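Ribosomal RNA small subunit methyltransferase Nep1 (Archaeoglobus fulgidus, PDB 3O7B) probably methylates N1 of a specific pseudouridine in 16S ribosomal RNA during ribosome biogenesis, using S-adenosyl-L-methionine as methyl donor. Local coordinates at residues A29-A35 against A190-F196. Numbering follows the deposited sequence.
Sequences AFVFLEA and AVCIGAF. With SAH (S-adenosyl-L-homocysteine), chain C.
Val31 and Leu33 each lend the backbone N-H and C=O to segment 190-196, and with the carbonyl of Ala29 they complete five parallel-sheet hydrogen bonds, from Val191 N to Ala29 O (2.9 Å) through to Ala195 N to Leu33 O (2.9 Å). On one side of the sheet Val191 lies alongside Phe30 and sets its CB over a face of the ring, 4.1 Å from the centroid, a CH-pi contact. With CG1 anti to the backbone N (chi1 167°), Val191 CG1 meets Phe30 CD1 at 3.6 Å. On the other side Leu33 CD1 packs on Cys192 CB at 3.7 Å. Beyond strand 190-194, Glu34 OE1 sits over one face of the Phe196 ring, towards its rim, carboxylate and ring planes 25° apart, and Glu34 CB meets Phe196 CD2 (3.6 Å). Lys83 forms a salt bridge with Glu34 OE1 and a cation-pi contact with Phe196, while Thr205 OG1 and Phe202 N are hydrogen-bonded to Glu34 OE2, which holds the carboxylate in place. Helices 87-98 and 224-239 pack against Phe32 on the side that also carries Ile193. Gly194 N donates a nearly straight bond to ribose O2' of S-adenosylhomocysteine (2.9 Å, N-H...O 168°), and Phe196 CE1 lies 3.8 Å from its CG: part of the cofactor pocket that SPOUT methyltransferases build at their C-terminal trefoil knot.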
loop_
_atom_site.group_PDB
_atom_site.type_symbol
_atom_site.label_atom_id
_atom_site.label_comp_id
_atom_site.label_asym_id
_atom_site.label_seq_id
_atom_site.Cartn_x
_atom_site.Cartn_y
_atom_site.Cartn_z
ATOM N N ALA A 29 -14.791 -1.004 -14.979
ATOM C CA ALA A 29 -14.197 -1.940 -14.044
ATOM C C ALA A 29 -12.699 -1.764 -14.010
ATOM O O ALA A 29 -12.082 -1.401 -15.004
ATOM C CB ALA A 29 -14.521 -3.388 -14.450
ATOM N N PHE A 30 -12.109 -2.096 -12.867
ATOM C CA PHE A 30 -10.682 -2.291 -12.742
ATOM C C PHE A 30 -10.420 -3.757 -12.539
ATOM O O PHE A 30 -11.119 -4.402 -11.735
ATOM C CB PHE A 30 -10.142 -1.530 -11.525
ATOM C CG PHE A 30 -9.971 -0.062 -11.750
ATOM C CD1 PHE A 30 -8.689 0.487 -11.903
ATOM C CD2 PHE A 30 -11.080 0.796 -11.772
ATOM C CE1 PHE A 30 -8.517 1.860 -12.073
ATOM C CE2 PHE A 30 -10.903 2.183 -11.959
ATOM C CZ PHE A 30 -9.624 2.694 -12.115
ATOM N N VAL A 31 -9.465 -4.303 -13.296
ATOM C CA VAL A 31 -9.122 -5.703 -13.223
ATOM C C VAL A 31 -7.637 -5.843 -12.952
ATOM O O VAL A 31 -6.805 -5.411 -13.768
ATOM C CB VAL A 31 -9.464 -6.464 -14.554
ATOM C CG1 VAL A 31 -9.210 -7.941 -14.407
ATOM C CG2 VAL A 31 -10.899 -6.175 -14.971
ATOM N N PHE A 32 -7.288 -6.459 -11.826
ATOM C CA PHE A 32 -5.902 -6.799 -11.561
ATOM C C PHE A 32 -5.607 -8.144 -12.157
ATOM O O PHE A 32 -6.322 -9.116 -11.890
ATOM C CB PHE A 32 -5.604 -6.727 -10.058
ATOM C CG PHE A 32 -5.740 -5.327 -9.516
ATOM C CD1 PHE A 32 -4.796 -4.359 -9.838
ATOM C CD2 PHE A 32 -6.842 -4.965 -8.731
ATOM C CE1 PHE A 32 -4.942 -3.036 -9.403
ATOM C CE2 PHE A 32 -6.980 -3.636 -8.272
ATOM C CZ PHE A 32 -6.021 -2.684 -8.612
ATOM N N LEU A 33 -4.584 -8.177 -12.999
ATOM C CA LEU A 33 -4.262 -9.371 -13.803
ATOM C C LEU A 33 -3.147 -10.194 -13.233
ATOM O O LEU A 33 -2.129 -9.662 -12.745
ATOM C CB LEU A 33 -3.880 -8.954 -15.223
ATOM C CG LEU A 33 -4.956 -8.297 -16.062
ATOM C CD1 LEU A 33 -4.351 -7.947 -17.416
ATOM C CD2 LEU A 33 -6.190 -9.217 -16.246
ATOM N N GLU A 34 -3.306 -11.516 -13.310
ATOM C CA GLU A 34 -2.282 -12.459 -12.871
ATOM C C GLU A 34 -1.825 -12.141 -11.446
ATOM O O GLU A 34 -0.627 -12.192 -11.120
ATOM C CB GLU A 34 -1.101 -12.493 -13.855
ATOM C CG GLU A 34 -1.489 -13.085 -15.214
ATOM C CD GLU A 34 -0.339 -13.141 -16.176
ATOM O OE1 GLU A 34 0.827 -13.093 -15.727
ATOM O OE2 GLU A 34 -0.619 -13.255 -17.394
ATOM N N ALA A 35 -2.799 -11.846 -10.585
ATOM C CA ALA A 35 -2.455 -11.543 -9.191
ATOM C C ALA A 35 -1.816 -12.748 -8.538
ATOM O O ALA A 35 -2.224 -13.908 -8.743
ATOM C CB ALA A 35 -3.660 -11.084 -8.420
ATOM N N ALA A 190 -12.492 -1.197 -19.107
ATOM C CA ALA A 190 -11.888 -2.153 -18.189
ATOM C C ALA A 190 -10.413 -1.820 -18.108
ATOM O O ALA A 190 -9.648 -2.044 -19.055
ATOM C CB ALA A 190 -12.089 -3.572 -18.659
ATOM N N VAL A 191 -10.007 -1.239 -16.980
ATOM C CA VAL A 191 -8.622 -0.858 -16.721
ATOM C C VAL A 191 -7.907 -2.076 -16.187
ATOM O O VAL A 191 -8.285 -2.578 -15.129
ATOM C CB VAL A 191 -8.548 0.262 -15.663
ATOM C CG1 VAL A 191 -7.116 0.430 -15.158
ATOM C CG2 VAL A 191 -9.092 1.551 -16.217
ATOM N N CYS A 192 -6.898 -2.572 -16.908
ATOM C CA CYS A 192 -6.235 -3.822 -16.586
ATOM C C CYS A 192 -4.772 -3.580 -16.251
ATOM O O CYS A 192 -4.006 -3.028 -17.068
ATOM C CB CYS A 192 -6.359 -4.815 -17.759
ATOM S SG CYS A 192 -8.069 -5.320 -18.101
ATOM N N ILE A 193 -4.419 -3.936 -15.018
ATOM C CA ILE A 193 -3.083 -3.700 -14.491
ATOM C C ILE A 193 -2.547 -4.997 -13.901
ATOM O O ILE A 193 -3.232 -5.661 -13.096
ATOM C CB ILE A 193 -3.132 -2.593 -13.387
ATOM C CG1 ILE A 193 -3.673 -1.273 -13.967
ATOM C CG2 ILE A 193 -1.760 -2.412 -12.711
ATOM C CD1 ILE A 193 -4.127 -0.206 -12.925
ATOM N N GLY A 194 -1.330 -5.381 -14.272
ATOM C CA GLY A 194 -0.734 -6.578 -13.701
ATOM C C GLY A 194 -0.481 -6.412 -12.209
ATOM O O GLY A 194 -0.121 -5.288 -11.756
ATOM N N ALA A 195 -0.640 -7.501 -11.466
ATOM C CA ALA A 195 -0.409 -7.498 -10.018
ATOM C C ALA A 195 0.570 -8.596 -9.600
ATOM O O ALA A 195 0.352 -9.304 -8.626
ATOM C CB ALA A 195 -1.747 -7.607 -9.251
ATOM N N PHE A 196 1.639 -8.736 -10.378
ATOM C CA PHE A 196 2.679 -9.736 -10.127
ATOM C C PHE A 196 4.022 -8.996 -10.217
ATOM O O PHE A 196 4.102 -7.937 -10.822
ATOM C CB PHE A 196 2.598 -10.879 -11.166
ATOM C CG PHE A 196 2.598 -10.404 -12.590
ATOM C CD1 PHE A 196 3.793 -10.265 -13.297
ATOM C CD2 PHE A 196 1.411 -10.037 -13.222
ATOM C CE1 PHE A 196 3.786 -9.803 -14.621
ATOM C CE2 PHE A 196 1.402 -9.572 -14.538
ATOM C CZ PHE A 196 2.590 -9.446 -15.239
HETATM N N SAH C . 6.260 -6.659 -16.653
HETATM C CA SAH C . 6.875 -6.058 -15.433
HETATM C CB SAH C . 6.416 -6.824 -14.200
HETATM C CG SAH C . 5.051 -6.372 -13.685
HETATM S SD SAH C . 4.996 -4.604 -13.266
HETATM C C SAH C . 8.398 -6.023 -15.512
HETATM O O SAH C . 8.979 -6.362 -16.546
HETATM C "C5'" SAH C . 3.275 -4.360 -12.751
HETATM C "C4'" SAH C . 2.283 -3.833 -13.782
HETATM O "O4'" SAH C . 2.377 -2.429 -13.935
HETATM C "C3'" SAH C . 2.484 -4.358 -15.192
HETATM O "O3'" SAH C . 1.989 -5.666 -15.338
HETATM C "C2'" SAH C . 1.722 -3.338 -15.997
HETATM O "O2'" SAH C . 0.316 -3.593 -15.930
HETATM C "C1'" SAH C . 2.002 -2.048 -15.249
HETATM N N9 SAH C . 3.111 -1.211 -15.781
HETATM C C8 SAH C . 4.437 -1.246 -15.414
HETATM N N7 SAH C . 5.101 -0.287 -16.112
HETATM C C5 SAH C . 4.214 0.372 -16.885
HETATM C C6 SAH C . 4.339 1.421 -17.788
HETATM N N6 SAH C . 5.529 1.998 -18.027
HETATM N N1 SAH C . 3.225 1.890 -18.443
HETATM C C2 SAH C . 1.988 1.308 -18.232
HETATM N N3 SAH C . 1.873 0.264 -17.342
HETATM C C4 SAH C . 2.959 -0.206 -16.690
#